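Allantoicase (Saccharomyces cerevisiae, PDB 1O59) catalyses the hydrolysis of allantoate to (S)-ureidoglycolate and urea, a step of allantoin degradation that lets yeast use purines as secondary nitrogen sources. Local coordinates at residues A[90-95]-A[180-185]. Numbering follows the deposited sequence.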
loop_
_atom_site.group_PDB
_atom_site.type_symbol
_atom_site.label_atom_id
_atom_site.label_comp_id
_atom_site.label_asym_id
_atom_site.label_seq_id
_atom_site.Cartn_x
_atom_site.Cartn_y
_atom_site.Cartn_z
ATOM N N GLU A 90 30.896 -9.811 8.155
ATOM C CA GLU A 90 31.943 -10.503 7.359
ATOM C C GLU A 90 31.405 -10.989 6.013
ATOM O O GLU A 90 32.178 -11.307 5.101
ATOM C CB GLU A 90 32.545 -11.690 8.119
ATOM C CG GLU A 90 32.893 -11.340 9.560
ATOM C CD GLU A 90 34.123 -12.037 10.094
ATOM O OE1 GLU A 90 34.303 -13.267 9.847
ATOM O OE2 GLU A 90 34.907 -11.324 10.771
HETATM N N MSE A 91 30.082 -11.031 5.887
HETATM C CA MSE A 91 29.479 -11.241 4.598
HETATM C C MSE A 91 29.418 -9.905 3.840
HETATM O O MSE A 91 29.684 -8.832 4.413
HETATM C CB MSE A 91 28.123 -11.927 4.753
HETATM C CG MSE A 91 28.226 -13.274 5.472
HETATM SE SE MSE A 91 29.408 -14.558 4.560
HETATM C CE MSE A 91 27.956 -15.333 3.346
ATOM N N GLU A 92 29.137 -9.991 2.540
ATOM C CA GLU A 92 29.091 -8.831 1.653
ATOM C C GLU A 92 27.881 -7.965 1.988
ATOM O O GLU A 92 27.879 -6.762 1.770
ATOM C CB GLU A 92 29.002 -9.313 0.200
ATOM C CG GLU A 92 29.228 -8.230 -0.862
ATOM C CD GLU A 92 28.641 -8.506 -2.296
ATOM O OE1 GLU A 92 27.858 -9.491 -2.520
ATOM O OE2 GLU A 92 28.975 -7.677 -3.222
ATOM N N TYR A 93 26.834 -8.591 2.495
ATOM C CA TYR A 93 25.581 -7.888 2.773
ATOM C C TYR A 93 24.739 -8.582 3.838
ATOM O O TYR A 93 24.808 -9.791 4.024
ATOM C CB TYR A 93 24.743 -7.699 1.485
ATOM C CG TYR A 93 24.413 -8.993 0.786
ATOM C CD1 TYR A 93 23.337 -9.755 1.187
ATOM C CD2 TYR A 93 25.210 -9.479 -0.230
ATOM C CE1 TYR A 93 23.049 -10.969 0.578
ATOM C CE2 TYR A 93 24.937 -10.685 -0.847
ATOM C CZ TYR A 93 23.851 -11.421 -0.438
ATOM O OH TYR A 93 23.561 -12.614 -1.035
ATOM N N ASP A 94 23.979 -7.767 4.560
ATOM C CA ASP A 94 22.845 -8.236 5.343
ATOM C C ASP A 94 21.618 -8.257 4.440
ATOM O O ASP A 94 21.573 -7.546 3.427
ATOM C CB ASP A 94 22.575 -7.314 6.544
ATOM C CG ASP A 94 23.391 -7.683 7.759
ATOM O OD1 ASP A 94 23.369 -8.893 8.138
ATOM O OD2 ASP A 94 24.080 -6.820 8.383
ATOM N N TRP A 95 20.630 -9.068 4.823
ATOM C CA TRP A 95 19.440 -9.245 4.019
ATOM C C TRP A 95 18.174 -9.577 4.820
ATOM O O TRP A 95 18.222 -10.048 5.961
ATOM C CB TRP A 95 19.657 -10.336 2.984
ATOM C CG TRP A 95 20.129 -11.580 3.584
ATOM C CD1 TRP A 95 21.409 -11.971 3.706
ATOM C CD2 TRP A 95 19.328 -12.628 4.150
ATOM N NE1 TRP A 95 21.467 -13.187 4.340
ATOM C CE2 TRP A 95 20.197 -13.608 4.619
ATOM C CE3 TRP A 95 17.959 -12.829 4.315
ATOM C CZ2 TRP A 95 19.749 -14.766 5.235
ATOM C CZ3 TRP A 95 17.523 -13.975 4.929
ATOM C CH2 TRP A 95 18.409 -14.927 5.376
ATOM N N LYS A 180 18.750 -6.261 0.218
ATOM C CA LYS A 180 20.154 -6.428 0.568
ATOM C C LYS A 180 20.711 -5.070 1.003
ATOM O O LYS A 180 20.530 -4.079 0.317
ATOM C CB LYS A 180 20.951 -6.933 -0.639
ATOM C CG LYS A 180 20.542 -8.278 -1.235
ATOM C CD LYS A 180 21.692 -8.778 -2.148
ATOM C CE LYS A 180 21.509 -10.236 -2.608
ATOM N NZ LYS A 180 22.494 -10.657 -3.695
HETATM N N MSE A 181 21.388 -5.043 2.144
HETATM C CA MSE A 181 22.098 -3.869 2.670
HETATM C C MSE A 181 23.598 -4.189 2.761
HETATM O O MSE A 181 24.001 -5.164 3.426
HETATM C CB MSE A 181 21.535 -3.560 4.070
HETATM C CG MSE A 181 22.387 -2.660 4.975
HETATM SE SE MSE A 181 21.341 -1.975 6.505
HETATM C CE MSE A 181 21.001 -3.540 7.324
ATOM N N TYR A 182 24.407 -3.366 2.106
ATOM C CA TYR A 182 25.833 -3.601 2.006
ATOM C C TYR A 182 26.643 -2.631 2.879
ATOM O O TYR A 182 26.681 -1.429 2.556
ATOM C CB TYR A 182 26.305 -3.408 0.563
ATOM C CG TYR A 182 25.600 -4.227 -0.505
ATOM C CD1 TYR A 182 24.361 -3.832 -1.020
ATOM C CD2 TYR A 182 26.216 -5.350 -1.062
ATOM C CE1 TYR A 182 23.741 -4.546 -2.035
ATOM C CE2 TYR A 182 25.602 -6.081 -2.074
ATOM C CZ TYR A 182 24.374 -5.675 -2.564
ATOM O OH TYR A 182 23.775 -6.407 -3.566
ATOM N N PRO A 183 27.319 -3.106 3.936
ATOM C CA PRO A 183 27.373 -4.506 4.368
ATOM C C PRO A 183 26.519 -4.781 5.601
ATOM O O PRO A 183 26.255 -5.939 5.921
ATOM C CB PRO A 183 28.838 -4.684 4.723
ATOM C CG PRO A 183 29.197 -3.369 5.273
ATOM C CD PRO A 183 28.458 -2.340 4.456
ATOM N N ASP A 184 26.088 -3.696 6.244
ATOM C CA ASP A 184 25.364 -3.703 7.492
ATOM C C ASP A 184 24.954 -2.251 7.832
ATOM O O ASP A 184 25.448 -1.305 7.210
ATOM C CB ASP A 184 26.203 -4.332 8.628
ATOM C CG ASP A 184 27.561 -3.697 8.807
ATOM O OD1 ASP A 184 27.643 -2.563 9.290
ATOM O OD2 ASP A 184 28.627 -4.287 8.555
ATOM N N GLY A 185 24.039 -2.092 8.795
ATOM C CA GLY A 185 23.588 -0.765 9.229
ATOM C C GLY A 185 22.125 -0.714 9.628
ATOM O O GLY A 185 21.555 -1.691 10.096
HETATM O O HOH W 1 21.942 -13.394 -3.834
#
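Asp-94 and Met-181, the latter a selenomethionine, face each other as an antiparallel hydrogen-bonded pair: Met-181 N reaches Asp-94 O at 2.8 Å in a nearly straight bond (171°), and Asp-94 N returns a more bent one to Met-181 O. Trp-95 and Lys-180 follow as the non-hydrogen-bonded pair, and Lys-180 CA adds a CA-H...O contact to Asp-94 O. The side-chain contact centres on Tyr-93. Its CG lies between the backbone N and the carbonyl carbon (chi1 58°), directed to the side where the extended Lys-180 chain crosses one ring face, CD lying 3.7 Å from the Tyr-93 centroid in a CH-pi contact. A water accepts from Lys-180 NZ and donates weakly to Tyr-93 OH; NZ also forms a salt bridge with Glu-128, and OH a hydrogen bond with Glu-141. Tyr-182 runs alongside Tyr-93, pointing the same way, and receives its edge in an offset edge-to-face pair with planes at 63°. Tyr-93 CB rests over the Tyr-182 ring toward its rim, while Glu-92 CD lies at that ring's edge, in plane, 3.9 Å from Tyr-182 CE2. The Asp-94 carboxylate is hydrogen-bonded to Ser-50 through OD1 and salt-bridged to Arg-86 through OD2. This end of the pairing joins strands 94-99 and 176-182, flanked by 45-49 and 124-130 respectively, in a five-stranded antiparallel sheet consistent with the beta-sandwich of galactose-binding-like domains.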